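PDB 2BKL: prolyl endopeptidase from Myxococcus xanthus, which probably hydrolyses oligopeptides after proline, and less readily after alanine, acting as a serine endopeptidase of the prolyl oligopeptidase family. Local coordinates for residues 66-71 and 655-660; 82-87 and 97-102; 373-378 and 394-399. One frame throughout, in Å; residues are numbered along the deposited sequence.

Contact 1: residues 66-71 and 655-660; sequences LFYTDS and DQVAKA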
loop_
_atom_site.group_PDB
_atom_site.type_symbol
_atom_site.label_atom_id
_atom_site.label_comp_id
_atom_site.label_asym_id
_atom_site.label_seq_id
_atom_site.Cartn_x
_atom_site.Cartn_y
_atom_site.Cartn_z
ATOM N N LEU A 66 3.831 -23.140 -2.012
ATOM C CA LEU A 66 2.869 -22.183 -1.465
ATOM C C LEU A 66 2.602 -20.990 -2.362
ATOM O O LEU A 66 1.475 -20.497 -2.413
ATOM C CB LEU A 66 3.368 -21.651 -0.117
ATOM C CG LEU A 66 3.367 -22.647 1.035
ATOM C CD1 LEU A 66 4.102 -22.074 2.212
ATOM C CD2 LEU A 66 1.936 -23.053 1.387
ATOM N N PHE A 67 3.624 -20.471 -3.035
ATOM C CA PHE A 67 3.496 -19.178 -3.741
ATOM C C PHE A 67 2.898 -19.293 -5.136
ATOM O O PHE A 67 2.367 -18.309 -5.661
ATOM C CB PHE A 67 4.840 -18.448 -3.858
ATOM C CG PHE A 67 5.345 -17.841 -2.590
ATOM C CD1 PHE A 67 4.741 -18.063 -1.356
ATOM C CD2 PHE A 67 6.477 -17.069 -2.639
ATOM C CE1 PHE A 67 5.255 -17.455 -0.198
ATOM C CE2 PHE A 67 7.011 -16.477 -1.493
ATOM C CZ PHE A 67 6.398 -16.690 -0.269
ATOM N N TYR A 68 3.037 -20.449 -5.783
ATOM C CA TYR A 68 2.367 -20.661 -7.073
ATOM C C TYR A 68 0.983 -21.176 -6.751
ATOM O O TYR A 68 0.839 -22.224 -6.130
ATOM C CB TYR A 68 3.135 -21.651 -7.935
ATOM C CG TYR A 68 4.422 -21.099 -8.514
ATOM C CD1 TYR A 68 4.406 -20.220 -9.587
ATOM C CD2 TYR A 68 5.675 -21.473 -7.990
ATOM C CE1 TYR A 68 5.595 -19.721 -10.131
ATOM C CE2 TYR A 68 6.850 -20.986 -8.501
ATOM C CZ TYR A 68 6.840 -20.096 -9.565
ATOM O OH TYR A 68 8.045 -19.596 -10.059
ATOM N N THR A 69 -0.042 -20.407 -7.099
ATOM C CA THR A 69 -1.413 -20.786 -6.790
ATOM C C THR A 69 -2.310 -20.649 -8.009
ATOM O O THR A 69 -1.968 -19.983 -8.998
ATOM C CB THR A 69 -2.026 -19.896 -5.692
ATOM O OG1 THR A 69 -2.246 -18.590 -6.218
ATOM C CG2 THR A 69 -1.084 -19.699 -4.526
ATOM N N ASP A 70 -3.461 -21.292 -7.896
ATOM C CA ASP A 70 -4.605 -21.070 -8.760
ATOM C C ASP A 70 -5.506 -20.133 -7.995
ATOM O O ASP A 70 -5.988 -20.477 -6.917
ATOM C CB ASP A 70 -5.360 -22.374 -9.012
ATOM C CG ASP A 70 -4.585 -23.320 -9.840
ATOM O OD1 ASP A 70 -4.176 -22.933 -10.957
ATOM O OD2 ASP A 70 -4.292 -24.476 -9.444
ATOM N N SER A 71 -5.721 -18.941 -8.514
ATOM C CA SER A 71 -6.611 -18.003 -7.891
ATOM C C SER A 71 -7.355 -17.240 -8.977
ATOM O O SER A 71 -6.973 -17.244 -10.157
ATOM C CB SER A 71 -5.832 -17.042 -7.015
ATOM O OG SER A 71 -5.133 -16.063 -7.775
ATOM N N ASP A 655 7.417 -8.413 -9.316
ATOM C CA ASP A 655 6.220 -9.037 -9.908
ATOM C C ASP A 655 6.549 -10.315 -10.670
ATOM O O ASP A 655 6.113 -10.512 -11.806
ATOM C CB ASP A 655 5.504 -8.056 -10.843
ATOM C CG ASP A 655 4.178 -8.579 -11.360
ATOM O OD1 ASP A 655 3.482 -9.378 -10.687
ATOM O OD2 ASP A 655 3.756 -8.169 -12.452
ATOM N N GLN A 656 7.309 -11.184 -10.016
ATOM C CA GLN A 656 7.743 -12.467 -10.559
ATOM C C GLN A 656 7.719 -13.427 -9.391
ATOM O O GLN A 656 8.499 -13.248 -8.440
ATOM C CB GLN A 656 9.181 -12.392 -11.096
ATOM C CG GLN A 656 9.352 -11.712 -12.439
ATOM C CD GLN A 656 8.835 -12.570 -13.581
ATOM O OE1 GLN A 656 7.721 -12.379 -14.019
ATOM N NE2 GLN A 656 9.647 -13.517 -14.062
ATOM N N VAL A 657 6.899 -14.473 -9.456
ATOM C CA VAL A 657 6.782 -15.400 -8.344
ATOM C C VAL A 657 8.125 -16.008 -7.980
ATOM O O VAL A 657 8.461 -16.133 -6.787
ATOM C CB VAL A 657 5.764 -16.521 -8.617
ATOM C CG1 VAL A 657 5.724 -17.505 -7.437
ATOM C CG2 VAL A 657 4.386 -15.938 -8.804
ATOM N N ALA A 658 8.895 -16.420 -8.976
ATOM C CA ALA A 658 10.216 -16.990 -8.673
ATOM C C ALA A 658 11.102 -16.071 -7.847
ATOM O O ALA A 658 11.874 -16.549 -6.989
ATOM C CB ALA A 658 10.945 -17.386 -9.972
ATOM N N LYS A 659 11.046 -14.771 -8.117
ATOM C CA LYS A 659 11.836 -13.804 -7.350
ATOM C C LYS A 659 11.283 -13.591 -5.948
ATOM O O LYS A 659 12.040 -13.397 -4.986
ATOM C CB LYS A 659 11.950 -12.486 -8.112
ATOM C CG LYS A 659 12.766 -12.597 -9.427
ATOM C CD LYS A 659 14.131 -13.283 -9.302
ATOM C CE LYS A 659 14.887 -13.249 -10.621
ATOM N NZ LYS A 659 14.166 -13.958 -11.730
ATOM N N ALA A 660 9.979 -13.671 -5.782
ATOM C CA ALA A 660 9.365 -13.632 -4.452
ATOM C C ALA A 660 9.814 -14.820 -3.613
ATOM O O ALA A 660 10.078 -14.662 -2.424
ATOM C CB ALA A 660 7.845 -13.576 -4.581
#

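Contact 2: residues 82-87 and 97-102; sequences FFYVRT and YWRQGE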
loop_
_atom_site.group_PDB
_atom_site.type_symbol
_atom_site.label_atom_id
_atom_site.label_comp_id
_atom_site.label_asym_id
_atom_site.label_seq_id
_atom_site.Cartn_x
_atom_site.Cartn_y
_atom_site.Cartn_z
ATOM N N PHE A 82 -17.645 -10.673 -18.528
ATOM C CA PHE A 82 -16.961 -10.709 -17.272
ATOM C C PHE A 82 -15.479 -10.628 -17.525
ATOM O O PHE A 82 -14.973 -11.290 -18.435
ATOM C CB PHE A 82 -17.253 -12.028 -16.538
ATOM C CG PHE A 82 -18.643 -12.142 -16.015
ATOM C CD1 PHE A 82 -19.698 -12.376 -16.874
ATOM C CD2 PHE A 82 -18.888 -12.087 -14.653
ATOM C CE1 PHE A 82 -21.002 -12.512 -16.389
ATOM C CE2 PHE A 82 -20.181 -12.234 -14.168
ATOM C CZ PHE A 82 -21.231 -12.430 -15.045
ATOM N N PHE A 83 -14.787 -9.853 -16.708
ATOM C CA PHE A 83 -13.357 -9.616 -16.834
ATOM C C PHE A 83 -12.716 -9.816 -15.481
ATOM O O PHE A 83 -13.201 -9.293 -14.475
ATOM C CB PHE A 83 -13.073 -8.182 -17.292
ATOM C CG PHE A 83 -13.633 -7.856 -18.644
ATOM C CD1 PHE A 83 -14.975 -7.570 -18.816
ATOM C CD2 PHE A 83 -12.834 -7.893 -19.767
ATOM C CE1 PHE A 83 -15.487 -7.302 -20.082
ATOM C CE2 PHE A 83 -13.361 -7.611 -21.024
ATOM C CZ PHE A 83 -14.657 -7.323 -21.162
ATOM N N TYR A 84 -11.622 -10.554 -15.410
ATOM C CA TYR A 84 -11.064 -10.957 -14.129
ATOM C C TYR A 84 -9.654 -11.490 -14.329
ATOM O O TYR A 84 -9.309 -11.977 -15.418
ATOM C CB TYR A 84 -11.978 -12.014 -13.437
ATOM C CG TYR A 84 -12.298 -13.149 -14.378
ATOM C CD1 TYR A 84 -13.376 -13.062 -15.235
ATOM C CD2 TYR A 84 -11.466 -14.260 -14.480
ATOM C CE1 TYR A 84 -13.650 -14.042 -16.139
ATOM C CE2 TYR A 84 -11.742 -15.255 -15.388
ATOM C CZ TYR A 84 -12.827 -15.134 -16.222
ATOM O OH TYR A 84 -13.142 -16.099 -17.143
ATOM N N VAL A 85 -8.842 -11.351 -13.302
ATOM C CA VAL A 85 -7.479 -11.831 -13.319
ATOM C C VAL A 85 -7.377 -13.213 -12.667
ATOM O O VAL A 85 -8.022 -13.478 -11.647
ATOM C CB VAL A 85 -6.590 -10.809 -12.624
ATOM C CG1 VAL A 85 -5.207 -11.337 -12.398
ATOM C CG2 VAL A 85 -6.524 -9.530 -13.469
ATOM N N ARG A 86 -6.550 -14.091 -13.238
ATOM C CA ARG A 86 -6.224 -15.371 -12.632
ATOM C C ARG A 86 -4.739 -15.480 -12.394
ATOM O O ARG A 86 -3.940 -14.938 -13.145
ATOM C CB ARG A 86 -6.585 -16.540 -13.544
ATOM C CG ARG A 86 -8.079 -16.790 -13.776
ATOM C CD ARG A 86 -8.334 -18.097 -14.511
ATOM N NE ARG A 86 -9.733 -18.403 -14.786
ATOM C CZ ARG A 86 -10.565 -18.991 -13.940
ATOM N NH1 ARG A 86 -10.173 -19.307 -12.718
ATOM N NH2 ARG A 86 -11.820 -19.226 -14.310
ATOM N N THR A 87 -4.362 -16.222 -11.363
ATOM C CA THR A 87 -3.025 -16.778 -11.318
ATOM C C THR A 87 -3.113 -18.267 -11.624
ATOM O O THR A 87 -4.114 -18.923 -11.348
ATOM C CB THR A 87 -2.339 -16.601 -9.958
ATOM O OG1 THR A 87 -3.101 -17.243 -8.914
ATOM C CG2 THR A 87 -2.219 -15.127 -9.569
ATOM N N TYR A 97 -8.326 -12.308 -18.039
ATOM C CA TYR A 97 -9.247 -13.084 -18.849
ATOM C C TYR A 97 -10.569 -12.370 -19.030
ATOM O O TYR A 97 -10.948 -11.507 -18.232
ATOM C CB TYR A 97 -9.558 -14.401 -18.116
ATOM C CG TYR A 97 -8.437 -15.398 -18.165
ATOM C CD1 TYR A 97 -7.403 -15.348 -17.265
ATOM C CD2 TYR A 97 -8.423 -16.398 -19.133
ATOM C CE1 TYR A 97 -6.371 -16.270 -17.319
ATOM C CE2 TYR A 97 -7.386 -17.316 -19.198
ATOM C CZ TYR A 97 -6.377 -17.237 -18.274
ATOM O OH TYR A 97 -5.342 -18.146 -18.339
ATOM N N TRP A 98 -11.316 -12.782 -20.039
ATOM C CA TRP A 98 -12.704 -12.403 -20.182
ATOM C C TRP A 98 -13.546 -13.574 -20.665
ATOM O O TRP A 98 -13.034 -14.553 -21.224
ATOM C CB TRP A 98 -12.882 -11.187 -21.115
ATOM C CG TRP A 98 -12.735 -11.506 -22.570
ATOM C CD1 TRP A 98 -11.575 -11.685 -23.252
ATOM C CD2 TRP A 98 -13.784 -11.650 -23.527
ATOM N NE1 TRP A 98 -11.831 -11.972 -24.567
ATOM C CE2 TRP A 98 -13.182 -11.933 -24.771
ATOM C CE3 TRP A 98 -15.172 -11.570 -23.466
ATOM C CZ2 TRP A 98 -13.925 -12.136 -25.934
ATOM C CZ3 TRP A 98 -15.911 -11.769 -24.629
ATOM C CH2 TRP A 98 -15.284 -12.042 -25.840
ATOM N N ARG A 99 -14.849 -13.465 -20.433
ATOM C CA ARG A 99 -15.803 -14.394 -20.988
ATOM C C ARG A 99 -17.124 -13.709 -21.255
ATOM O O ARG A 99 -17.477 -12.688 -20.612
ATOM C CB ARG A 99 -16.016 -15.593 -20.070
ATOM C CG ARG A 99 -16.605 -15.270 -18.724
ATOM C CD ARG A 99 -16.988 -16.511 -17.913
ATOM N NE ARG A 99 -15.815 -17.213 -17.435
ATOM C CZ ARG A 99 -15.822 -18.430 -16.916
ATOM N NH1 ARG A 99 -16.954 -19.111 -16.814
ATOM N NH2 ARG A 99 -14.680 -18.978 -16.509
ATOM N N GLN A 100 -17.858 -14.278 -22.202
ATOM C CA GLN A 100 -19.182 -13.811 -22.541
ATOM C C GLN A 100 -20.194 -14.586 -21.721
ATOM O O GLN A 100 -20.365 -15.798 -21.912
ATOM C CB GLN A 100 -19.440 -14.040 -24.018
ATOM C CG GLN A 100 -20.781 -13.465 -24.465
ATOM C CD GLN A 100 -20.675 -11.975 -24.700
ATOM O OE1 GLN A 100 -19.803 -11.540 -25.429
ATOM N NE2 GLN A 100 -21.544 -11.196 -24.061
ATOM N N GLY A 101 -20.882 -13.903 -20.824
ATOM C CA GLY A 101 -21.828 -14.548 -19.933
ATOM C C GLY A 101 -21.160 -15.309 -18.806
ATOM O O GLY A 101 -19.947 -15.556 -18.797
ATOM N N GLU A 102 -21.978 -15.715 -17.851
ATOM C CA GLU A 102 -21.492 -16.284 -16.606
ATOM C C GLU A 102 -20.735 -17.595 -16.831
ATOM O O GLU A 102 -19.779 -17.885 -16.106
ATOM C CB GLU A 102 -22.662 -16.492 -15.643
ATOM C CG GLU A 102 -22.274 -16.489 -14.179
ATOM C CD GLU A 102 -23.407 -16.983 -13.299
ATOM O OE1 GLU A 102 -23.411 -18.189 -12.948
ATOM O OE2 GLU A 102 -24.302 -16.164 -12.977
#

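Contact 3: residues 373-378 and 394-399; sequences DLDDAY and SVSTGK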
loop_
_atom_site.group_PDB
_atom_site.type_symbol
_atom_site.label_atom_id
_atom_site.label_comp_id
_atom_site.label_asym_id
_atom_site.label_seq_id
_atom_site.Cartn_x
_atom_site.Cartn_y
_atom_site.Cartn_z
ATOM N N ASP A 373 -26.398 -0.771 -10.427
ATOM C CA ASP A 373 -27.550 -1.331 -11.138
ATOM C C ASP A 373 -27.403 -2.840 -11.347
ATOM O O ASP A 373 -28.048 -3.423 -12.257
ATOM C CB ASP A 373 -27.721 -0.622 -12.497
ATOM C CG ASP A 373 -26.451 -0.603 -13.354
ATOM O OD1 ASP A 373 -25.369 -1.013 -12.921
ATOM O OD2 ASP A 373 -26.412 -0.129 -14.526
ATOM N N LEU A 374 -26.596 -3.481 -10.496
ATOM C CA LEU A 374 -26.419 -4.952 -10.502
ATOM C C LEU A 374 -26.788 -5.452 -9.116
ATOM O O LEU A 374 -26.283 -4.935 -8.122
ATOM C CB LEU A 374 -24.971 -5.321 -10.807
ATOM C CG LEU A 374 -24.586 -6.171 -12.011
ATOM C CD1 LEU A 374 -25.562 -6.052 -13.195
ATOM C CD2 LEU A 374 -23.146 -5.843 -12.425
ATOM N N ASP A 375 -27.632 -6.470 -9.020
ATOM C CA ASP A 375 -27.971 -7.060 -7.746
ATOM C C ASP A 375 -26.884 -7.967 -7.181
ATOM O O ASP A 375 -26.791 -8.120 -5.968
ATOM C CB ASP A 375 -29.260 -7.871 -7.864
ATOM C CG ASP A 375 -29.711 -8.413 -6.536
ATOM O OD1 ASP A 375 -30.028 -7.589 -5.645
ATOM O OD2 ASP A 375 -29.749 -9.636 -6.291
ATOM N N ASP A 376 -26.098 -8.601 -8.038
ATOM C CA ASP A 376 -24.992 -9.426 -7.562
ATOM C C ASP A 376 -23.807 -8.547 -7.158
ATOM O O ASP A 376 -23.352 -7.727 -7.949
ATOM C CB ASP A 376 -24.483 -10.380 -8.646
ATOM C CG ASP A 376 -25.532 -11.351 -9.117
ATOM O OD1 ASP A 376 -26.253 -11.936 -8.268
ATOM O OD2 ASP A 376 -25.669 -11.577 -10.342
ATOM N N ALA A 377 -23.283 -8.755 -5.949
ATOM C CA ALA A 377 -22.100 -8.057 -5.465
ATOM C C ALA A 377 -21.181 -9.052 -4.790
ATOM O O ALA A 377 -21.666 -9.987 -4.161
ATOM C CB ALA A 377 -22.450 -6.960 -4.494
ATOM N N TYR A 378 -19.878 -8.823 -4.849
ATOM C CA TYR A 378 -18.908 -9.769 -4.357
ATOM C C TYR A 378 -18.128 -9.179 -3.216
ATOM O O TYR A 378 -17.945 -7.958 -3.135
ATOM C CB TYR A 378 -17.937 -10.154 -5.490
ATOM C CG TYR A 378 -18.564 -10.836 -6.673
ATOM C CD1 TYR A 378 -19.224 -10.097 -7.632
ATOM C CD2 TYR A 378 -18.479 -12.205 -6.839
ATOM C CE1 TYR A 378 -19.812 -10.721 -8.724
ATOM C CE2 TYR A 378 -19.048 -12.824 -7.929
ATOM C CZ TYR A 378 -19.708 -12.077 -8.846
ATOM O OH TYR A 378 -20.287 -12.688 -9.940
ATOM N N SER A 394 -26.435 -11.473 -3.067
ATOM C CA SER A 394 -27.503 -10.643 -3.575
ATOM C C SER A 394 -27.709 -9.466 -2.635
ATOM O O SER A 394 -27.910 -9.621 -1.448
ATOM C CB SER A 394 -28.809 -11.438 -3.657
ATOM O OG SER A 394 -29.920 -10.555 -3.798
ATOM N N VAL A 395 -27.657 -8.269 -3.181
ATOM C CA VAL A 395 -27.841 -7.081 -2.377
ATOM C C VAL A 395 -29.275 -7.008 -1.867
ATOM O O VAL A 395 -29.509 -6.648 -0.710
ATOM C CB VAL A 395 -27.484 -5.800 -3.169
ATOM C CG1 VAL A 395 -27.764 -4.558 -2.334
ATOM C CG2 VAL A 395 -26.025 -5.807 -3.568
ATOM N N SER A 396 -30.225 -7.333 -2.731
ATOM C CA SER A 396 -31.640 -7.222 -2.389
ATOM C C SER A 396 -32.111 -8.249 -1.350
ATOM O O SER A 396 -32.922 -7.900 -0.515
ATOM C CB SER A 396 -32.514 -7.283 -3.634
ATOM O OG SER A 396 -32.381 -8.493 -4.315
ATOM N N THR A 397 -31.589 -9.483 -1.380
ATOM C CA THR A 397 -32.060 -10.545 -0.465
ATOM C C THR A 397 -31.080 -10.961 0.633
ATOM O O THR A 397 -31.481 -11.583 1.624
ATOM C CB THR A 397 -32.441 -11.821 -1.226
ATOM O OG1 THR A 397 -31.271 -12.509 -1.674
ATOM C CG2 THR A 397 -33.291 -11.535 -2.487
ATOM N N GLY A 398 -29.792 -10.714 0.435
ATOM C CA GLY A 398 -28.762 -11.167 1.354
ATOM C C GLY A 398 -28.264 -12.580 1.158
ATOM O O GLY A 398 -27.386 -13.046 1.901
ATOM N N LYS A 399 -28.795 -13.294 0.175
ATOM C CA LYS A 399 -28.242 -14.607 -0.174
ATOM C C LYS A 399 -26.744 -14.483 -0.426
ATOM O O LYS A 399 -26.286 -13.540 -1.059
ATOM C CB LYS A 399 -28.934 -15.150 -1.433
ATOM C CG LYS A 399 -28.351 -16.455 -2.001
ATOM C CD LYS A 399 -29.103 -16.938 -3.241
ATOM C CE LYS A 399 -28.747 -16.124 -4.471
ATOM N NZ LYS A 399 -29.628 -16.444 -5.642
#

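Contact 1: residues 66-71 and 655-660
F67 and Y68 meet V657, A658 and A660 in a small, largely apolar surface contact between the two parts of the enzyme: the end of helix 56-67 and the first residue after it, which leads into the propeller, pack on the start of helix 657-674, the last helix of the alpha/beta-hydrolase (peptidase) part. H651, in the ligand pocket, lies just upstream of 655-660. No hydrogen bond crosses between the segments. The centrepiece is V657 on Y68: methyl CG1 sits squarely over one face of the phenol, 3.5 Å from the centroid of the Y68 ring and 13° off its normal, a CH-pi contact. CG1 is anti to the V657 backbone N (chi1 178°), which carries this branch across to the tyrosine. The same CG1 also lies 3.8 Å from F67 CB, so one methyl serves both aromatic residues. F67 itself goes on to A660, with A660 O at the ring edge 3.7 Å from F67 CE2, and A660 CB 4.2 Å from F67 CD2. The hydroxyl of Y68 comes within 3.6 Å of A658 CB. A658 N is near it too, but at a poor angle, and both polar atoms turn instead to the carboxylate of E92, OE2 bonding to Y68 OH and OE1 to A658 N. Further along helix 657-674, I661 packs on both aromatic side chains and S664 on F67, while F63 of helix 56-67 meets the F67 ring; past Y68 the chain passes through a short loop into strand 71-78, the first strand of the propeller.

Contact 2: residues 82-87 and 97-102
F82 pairs with R99 through both backbone amides, F82 N giving to R99 O and R99 N to F82 O, while its ring reaches past the end of strand 95-100 to lay CE1 3.7 Å from G101 C. F83 and W98 form the next, non-hydrogen-bonded pair. Their side chains run side by side on the other face: F83 CD2 is 3.6 Å from W98 CB, and the rings are nearly parallel, at 21°, but slid so far apart that they barely overlap. Y84 returns to the face of F82 and forms a hydrogen-bonded pair with Y97. Its CG lies between the backbone N and the carbonyl carbon (chi1 51°), which leads the ring toward Y97, and Y84 CE2 packs 3.6 Å from Y97 CB. At the far end Y84 OH accepts a fairly straight bond of 2.9 Å from R99 NE, in the guanidinium plane. R86 then crosses Y97, its CD over one face, 4.2 Å from the centroid of the Y97 ring. R86 NH2 and R99 NH2 stand 3.6 Å apart, and E106 probably offsets this like-charge approach, since its OE1 bridges to both and also bonds Y84 OH. An alanine in place of R99 would probably leave Y84 OH without its NE-H donor and E106 with one cation fewer. This is an antiparallel beta hairpin, its strands 81-87 and 95-100 forming the two middle strands of a four-stranded propeller blade.

Contact 3: residues 373-378 and 394-399
D375 grips the turn at 394-396 with its whole carboxylate and its backbone carbonyl, and here the contact is tight, although the carboxylate grip is itself at the outer edge, where S396 is exposed. D375 OD2 takes the hydroxyl of S394 on its syn lone pair, at 2.7 Å from S394 OG. D375 OD1 accepts twice from one residue: S396 N arrives at the syn lone pair, 2.9 Å away, whereas S396 OG, also 2.9 Å from D375 OD1, comes from above the carboxylate plane, 41° out of it. CG of D375 is anti to the backbone N (chi1 -175°), which carries the carboxyl group out toward the turn. Three donors on one carboxylate hold it against rotation and would probably keep it ionised. Beside it, V395 N gives a bond of 2.9 Å to D375 O.

These bonds lie at the end of a propeller blade, where the turn leaving strand 386-394 for strand 400-405 meets the run-in to strand 376-383; D376 and S394 make a non-hydrogen-bonded antiparallel pair there. S394 OG plays a double part, since besides giving to D375 it accepts from T397 N at 3.1 Å, an ST motif. The buried part is S394 together with V395 on A377: V395 CG2 rests 3.9 Å from A377 CB, and V395 O is held by R355.

The loose part is 397-399 and D373. T397 and K399 are exposed and make no contact with 373-378; T397 OG1 instead accepts from K399 N in an ST turn within the loop. K399 NZ stays 6.8 Å from D375 OD2, too far for a salt bridge, though the opposite charges may attract weakly. D373, also exposed, turns elsewhere, to a salt bridge with R236.

How the contacts relate
Along the chain, contact 1 encloses the other two, contact 2 coming first and contact 3 later. Contact 2 is in the first propeller blade and contact 3 in the last, their centres about 19 Å apart. F82 CE2 and Y378 OH, 4.3 Å apart, touch where these blades meet side by side, as in the prolyl oligopeptidase propeller, whose ring is not closed by a shared strand. Contact 1 is about 20 Å from contact 2, centre to centre, and T87 OG1 links them, probably hydrogen-bonding S71 OG and T69 O; the centres of contacts 1 and 3 are about 32 Å apart. Contact 1 ties the entry into the propeller to helix 657-674 of the peptidase part.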